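Local coordinates for protein dehydrogenase (Thermotoga maritima, PDB 3EZY) that catalyses the NAD(+)-dependent oxidation of myo-inositol to scyllo-inosose, probably as a step in myo-inositol degradation, at residues A[185-199]-A[210-223]. Sequence-based numbering, arbitrary orientation. Where two conformers were deposited one is given.
Sequences MGEEVEEVFADGSVL and VDTAVVVLRFKSGA
Strands 189-197 and 212-219 pair antiparallel, their axes at 168°, Phe193 with Val216 and Asp195 with Val214 each exchanging both backbone hydrogen bonds. A classic beta bulge interrupts the ladder at each end: Glu190 and Glu191 both face Arg218, whose O takes a nearly straight bond from Glu190 N (2.7 Å), and Asp211 and Thr212 both face Ser197. Between them Gly196 lies opposite Ala213; a side chain on the glycine would hit Val210 CG2. Beyond the second bulge Asp211 OD1 receives Leu199 N on its syn lone pair (2.7 Å) and Thr212 OG1 on the anti side, 21° out of the carboxylate plane. At the other end Glu187 grips the type I turn Phe219-Gly222 through two syn lone pairs, OE1 taking Ser221 N (2.7 Å) and OE2 Ser221 OG (2.6 Å). With CG between backbone N and carbonyl carbon (chi1 55°), its extended chain runs about perpendicular to the Phe219 side chain, CD 3.5 Å from Phe219 CB. With an alanine here the turn would probably be less firmly tied and the Ser221 hydroxyl lose its acceptor, though Ala223 N still holds that oxygen in an ST turn. Met185 sets CE over one face of the Phe219 ring, SD above the same face at 5.3 Å from the centroid, a distant Met-aromatic contact. Val192, Ala194, Val215 and Leu217 face helices 306-325, 169-172 and 174-185. The other face meets a second subunit, Phe193 stacking on Phe193 and Arg218 salt-bridging Asp195 of that subunit. Strands 224-230 and 329-330 flank the pair in the C-terminal domain's sheet.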
loop_
_atom_site.group_PDB
_atom_site.type_symbol
_atom_site.label_atom_id
_atom_site.label_comp_id
_atom_site.label_asym_id
_atom_site.label_seq_id
_atom_site.Cartn_x
_atom_site.Cartn_y
_atom_site.Cartn_z
ATOM N N MET A 185 -7.215 -7.711 23.861
ATOM C CA MET A 185 -7.645 -6.588 24.688
ATOM C C MET A 185 -7.209 -6.676 26.150
ATOM O O MET A 185 -7.227 -5.661 26.848
ATOM C CB MET A 185 -9.154 -6.350 24.594
ATOM C CG MET A 185 -9.636 -5.903 23.174
ATOM S SD MET A 185 -9.036 -4.319 22.485
ATOM C CE MET A 185 -10.452 -3.382 23.046
ATOM N N GLY A 186 -6.826 -7.869 26.596
ATOM C CA GLY A 186 -6.262 -8.038 27.911
ATOM C C GLY A 186 -7.301 -7.862 29.010
ATOM O O GLY A 186 -6.954 -7.609 30.161
ATOM N N GLU A 187 -8.578 -8.001 28.661
ATOM C CA GLU A 187 -9.648 -7.910 29.653
ATOM C C GLU A 187 -10.833 -8.720 29.199
ATOM O O GLU A 187 -10.888 -9.176 28.042
ATOM C CB GLU A 187 -10.095 -6.470 29.894
ATOM C CG GLU A 187 -10.497 -5.773 28.613
ATOM C CD GLU A 187 -11.164 -4.416 28.839
ATOM O OE1 GLU A 187 -11.975 -4.292 29.794
ATOM O OE2 GLU A 187 -10.924 -3.506 28.013
ATOM N N GLU A 188 -11.788 -8.868 30.104
ATOM C CA GLU A 188 -12.948 -9.699 29.853
ATOM C C GLU A 188 -14.061 -8.954 29.166
ATOM O O GLU A 188 -14.226 -7.732 29.338
ATOM C CB GLU A 188 -13.471 -10.323 31.165
ATOM C CG GLU A 188 -12.424 -11.234 31.865
ATOM C CD GLU A 188 -12.066 -12.484 31.055
ATOM O OE1 GLU A 188 -12.838 -12.890 30.154
ATOM O OE2 GLU A 188 -11.021 -13.085 31.332
ATOM N N VAL A 189 -14.823 -9.713 28.387
ATOM C CA VAL A 189 -16.116 -9.274 27.854
ATOM C C VAL A 189 -17.252 -9.456 28.874
ATOM O O VAL A 189 -17.371 -10.499 29.523
ATOM C CB VAL A 189 -16.486 -10.074 26.629
ATOM C CG1 VAL A 189 -17.842 -9.600 26.038
ATOM C CG2 VAL A 189 -15.385 -10.003 25.627
ATOM N N GLU A 190 -18.139 -8.482 28.977
ATOM C CA GLU A 190 -19.201 -8.593 29.949
ATOM C C GLU A 190 -20.542 -8.818 29.301
ATOM O O GLU A 190 -21.420 -9.422 29.907
ATOM C CB GLU A 190 -19.260 -7.312 30.762
ATOM C CG GLU A 190 -17.874 -6.813 31.097
ATOM C CD GLU A 190 -17.478 -7.072 32.535
ATOM O OE1 GLU A 190 -17.105 -8.222 32.886
ATOM O OE2 GLU A 190 -17.531 -6.099 33.309
ATOM N N GLU A 191 -20.688 -8.335 28.063
ATOM C CA GLU A 191 -21.947 -8.380 27.357
ATOM C C GLU A 191 -21.760 -8.553 25.834
ATOM O O GLU A 191 -20.798 -8.052 25.260
ATOM C CB GLU A 191 -22.659 -7.056 27.647
ATOM C CG GLU A 191 -24.113 -7.017 27.382
ATOM C CD GLU A 191 -24.771 -5.926 28.223
ATOM O OE1 GLU A 191 -25.983 -6.047 28.496
ATOM O OE2 GLU A 191 -24.067 -4.967 28.617
ATOM N N VAL A 192 -22.691 -9.231 25.185
ATOM C CA VAL A 192 -22.579 -9.508 23.777
ATOM C C VAL A 192 -23.925 -9.283 23.082
ATOM O O VAL A 192 -24.981 -9.572 23.648
ATOM C CB VAL A 192 -22.153 -10.981 23.599
ATOM C CG1 VAL A 192 -22.355 -11.460 22.221
ATOM C CG2 VAL A 192 -20.693 -11.181 24.037
ATOM N N PHE A 193 -23.894 -8.779 21.855
ATOM C CA PHE A 193 -25.066 -8.774 20.987
ATOM C C PHE A 193 -24.701 -9.381 19.636
ATOM O O PHE A 193 -23.658 -9.029 19.071
ATOM C CB PHE A 193 -25.555 -7.356 20.726
ATOM C CG PHE A 193 -26.618 -7.293 19.665
ATOM C CD1 PHE A 193 -27.928 -7.504 19.993
ATOM C CD2 PHE A 193 -26.284 -7.090 18.329
ATOM C CE1 PHE A 193 -28.903 -7.477 19.050
ATOM C CE2 PHE A 193 -27.255 -7.048 17.349
ATOM C CZ PHE A 193 -28.580 -7.260 17.697
ATOM N N ALA A 194 -25.543 -10.245 19.098
ATOM C CA ALA A 194 -25.200 -10.912 17.871
ATOM C C ALA A 194 -26.366 -10.897 16.914
ATOM O O ALA A 194 -27.517 -10.994 17.343
ATOM C CB ALA A 194 -24.743 -12.388 18.163
ATOM N N ASP A 195 -26.093 -10.745 15.610
ATOM C CA ASP A 195 -27.110 -11.059 14.603
ATOM C C ASP A 195 -26.464 -11.893 13.491
ATOM O O ASP A 195 -25.240 -11.944 13.392
ATOM C CB ASP A 195 -27.812 -9.799 14.056
ATOM C CG ASP A 195 -29.215 -10.103 13.470
ATOM O OD1 ASP A 195 -29.609 -11.293 13.248
ATOM O OD2 ASP A 195 -29.908 -9.141 13.154
ATOM N N GLY A 196 -27.265 -12.554 12.663
ATOM C CA GLY A 196 -26.700 -13.424 11.632
ATOM C C GLY A 196 -27.788 -13.598 10.590
ATOM O O GLY A 196 -28.948 -13.436 10.927
ATOM N N SER A 197 -27.397 -13.915 9.345
ATOM C CA SER A 197 -28.305 -14.126 8.221
ATOM C C SER A 197 -27.828 -15.276 7.363
ATOM O O SER A 197 -26.710 -15.766 7.523
ATOM C CB SER A 197 -28.352 -12.868 7.334
ATOM O OG SER A 197 -28.898 -11.748 8.013
ATOM N N VAL A 198 -28.684 -15.735 6.453
ATOM C CA VAL A 198 -28.304 -16.786 5.537
ATOM C C VAL A 198 -28.191 -16.175 4.142
ATOM O O VAL A 198 -29.196 -15.869 3.479
ATOM C CB VAL A 198 -29.310 -17.938 5.527
ATOM C CG1 VAL A 198 -30.583 -17.490 4.858
ATOM C CG2 VAL A 198 -28.714 -19.148 4.790
ATOM N N LEU A 199 -26.942 -15.945 3.706
ATOM C CA LEU A 199 -26.715 -15.211 2.461
ATOM C C LEU A 199 -25.842 -15.983 1.473
ATOM O O LEU A 199 -25.710 -15.573 0.331
ATOM C CB LEU A 199 -26.106 -13.833 2.761
ATOM C CG LEU A 199 -26.865 -12.948 3.763
ATOM C CD1 LEU A 199 -26.052 -11.705 4.140
ATOM C CD2 LEU A 199 -28.183 -12.500 3.207
ATOM N N VAL A 210 -26.545 -19.897 10.595
ATOM C CA VAL A 210 -26.441 -18.734 9.736
ATOM C C VAL A 210 -25.071 -18.836 9.083
ATOM O O VAL A 210 -24.229 -19.595 9.563
ATOM C CB VAL A 210 -26.599 -17.402 10.534
ATOM C CG1 VAL A 210 -28.026 -17.274 11.096
ATOM C CG2 VAL A 210 -25.568 -17.329 11.671
ATOM N N ASP A 211 -24.848 -18.107 8.001
ATOM C CA ASP A 211 -23.535 -18.155 7.328
ATOM C C ASP A 211 -22.770 -16.823 7.335
ATOM O O ASP A 211 -21.650 -16.746 6.806
ATOM C CB ASP A 211 -23.668 -18.667 5.882
ATOM C CG ASP A 211 -24.672 -17.892 5.070
ATOM O OD1 ASP A 211 -24.755 -16.657 5.210
ATOM O OD2 ASP A 211 -25.375 -18.528 4.243
ATOM N N THR A 212 -23.408 -15.790 7.872
ATOM C CA THR A 212 -22.876 -14.408 7.906
ATOM C C THR A 212 -23.311 -13.864 9.262
ATOM O O THR A 212 -24.465 -14.029 9.622
ATOM C CB THR A 212 -23.565 -13.543 6.822
ATOM O OG1 THR A 212 -23.465 -14.203 5.554
ATOM C CG2 THR A 212 -22.922 -12.147 6.719
ATOM N N ALA A 213 -22.414 -13.276 10.047
ATOM C CA ALA A 213 -22.833 -12.778 11.351
ATOM C C ALA A 213 -21.979 -11.606 11.801
ATOM O O ALA A 213 -20.847 -11.414 11.327
ATOM C CB ALA A 213 -22.774 -13.870 12.364
ATOM N N VAL A 214 -22.551 -10.831 12.711
ATOM C CA VAL A 214 -21.900 -9.709 13.350
ATOM C C VAL A 214 -22.112 -9.893 14.863
ATOM O O VAL A 214 -23.203 -10.315 15.280
ATOM C CB VAL A 214 -22.535 -8.376 12.876
ATOM C CG1 VAL A 214 -22.080 -7.227 13.784
ATOM C CG2 VAL A 214 -22.187 -8.082 11.445
ATOM N N VAL A 215 -21.082 -9.607 15.673
ATOM C CA VAL A 215 -21.174 -9.728 17.118
ATOM C C VAL A 215 -20.540 -8.497 17.779
ATOM O O VAL A 215 -19.397 -8.140 17.485
ATOM C CB VAL A 215 -20.432 -10.986 17.643
ATOM C CG1 VAL A 215 -20.391 -10.976 19.167
ATOM C CG2 VAL A 215 -21.085 -12.269 17.150
ATOM N N VAL A 216 -21.285 -7.822 18.632
ATOM C CA VAL A 216 -20.779 -6.678 19.355
ATOM C C VAL A 216 -20.395 -7.121 20.748
ATOM O O VAL A 216 -21.139 -7.859 21.395
ATOM C CB VAL A 216 -21.865 -5.584 19.522
ATOM C CG1 VAL A 216 -21.312 -4.397 20.359
ATOM C CG2 VAL A 216 -22.355 -5.128 18.178
ATOM N N LEU A 217 -19.242 -6.647 21.218
ATOM C CA LEU A 217 -18.703 -6.991 22.524
ATOM C C LEU A 217 -18.593 -5.708 23.340
ATOM O O LEU A 217 -18.120 -4.701 22.834
ATOM C CB LEU A 217 -17.292 -7.569 22.399
ATOM C CG LEU A 217 -17.073 -8.650 21.337
ATOM C CD1 LEU A 217 -15.557 -8.990 21.265
ATOM C CD2 LEU A 217 -17.891 -9.898 21.681
ATOM N N ARG A 218 -19.041 -5.751 24.591
ATOM C CA ARG A 218 -18.725 -4.717 25.554
ATOM C C ARG A 218 -17.766 -5.298 26.600
ATOM O O ARG A 218 -18.091 -6.274 27.348
ATOM C CB ARG A 218 -19.989 -4.170 26.221
ATOM C CG ARG A 218 -19.677 -3.391 27.480
ATOM C CD ARG A 218 -20.923 -2.767 28.096
ATOM N NE ARG A 218 -21.419 -1.658 27.296
ATOM C CZ ARG A 218 -20.999 -0.401 27.415
ATOM N NH1 ARG A 218 -20.067 -0.083 28.313
ATOM N NH2 ARG A 218 -21.508 0.534 26.631
ATOM N N PHE A 219 -16.591 -4.703 26.668
ATOM C CA PHE A 219 -15.580 -5.127 27.626
ATOM C C PHE A 219 -15.729 -4.432 28.978
ATOM O O PHE A 219 -16.340 -3.364 29.106
ATOM C CB PHE A 219 -14.197 -4.820 27.088
ATOM C CG PHE A 219 -13.844 -5.579 25.842
ATOM C CD1 PHE A 219 -13.178 -6.809 25.930
ATOM C CD2 PHE A 219 -14.185 -5.059 24.576
ATOM C CE1 PHE A 219 -12.808 -7.502 24.780
ATOM C CE2 PHE A 219 -13.844 -5.736 23.422
ATOM C CZ PHE A 219 -13.164 -6.964 23.505
ATOM N N LYS A 220 -15.121 -5.041 29.987
ATOM C CA LYS A 220 -15.144 -4.524 31.356
ATOM C C LYS A 220 -14.820 -3.030 31.446
ATOM O O LYS A 220 -15.487 -2.309 32.166
ATOM C CB LYS A 220 -14.156 -5.342 32.187
ATOM C CG LYS A 220 -13.988 -4.924 33.621
ATOM C CD LYS A 220 -13.010 -5.911 34.299
ATOM C CE LYS A 220 -12.275 -5.274 35.477
ATOM N NZ LYS A 220 -13.289 -4.928 36.539
ATOM N N SER A 221 -13.830 -2.566 30.685
ATOM C CA SER A 221 -13.406 -1.158 30.689
ATOM C C SER A 221 -14.384 -0.197 29.993
ATOM O O SER A 221 -14.192 1.015 30.042
ATOM C CB SER A 221 -12.030 -1.021 29.998
ATOM O OG SER A 221 -12.143 -1.249 28.578
ATOM N N GLY A 222 -15.403 -0.729 29.321
ATOM C CA GLY A 222 -16.254 0.103 28.457
ATOM C C GLY A 222 -15.804 0.148 26.993
ATOM O O GLY A 222 -16.524 0.637 26.143
ATOM N N ALA A 223 -14.599 -0.332 26.706
ATOM C CA ALA A 223 -14.163 -0.510 25.305
ATOM C C ALA A 223 -15.229 -1.352 24.597
ATOM O O ALA A 223 -15.941 -2.152 25.238
ATOM C CB ALA A 223 -12.811 -1.215 25.278
#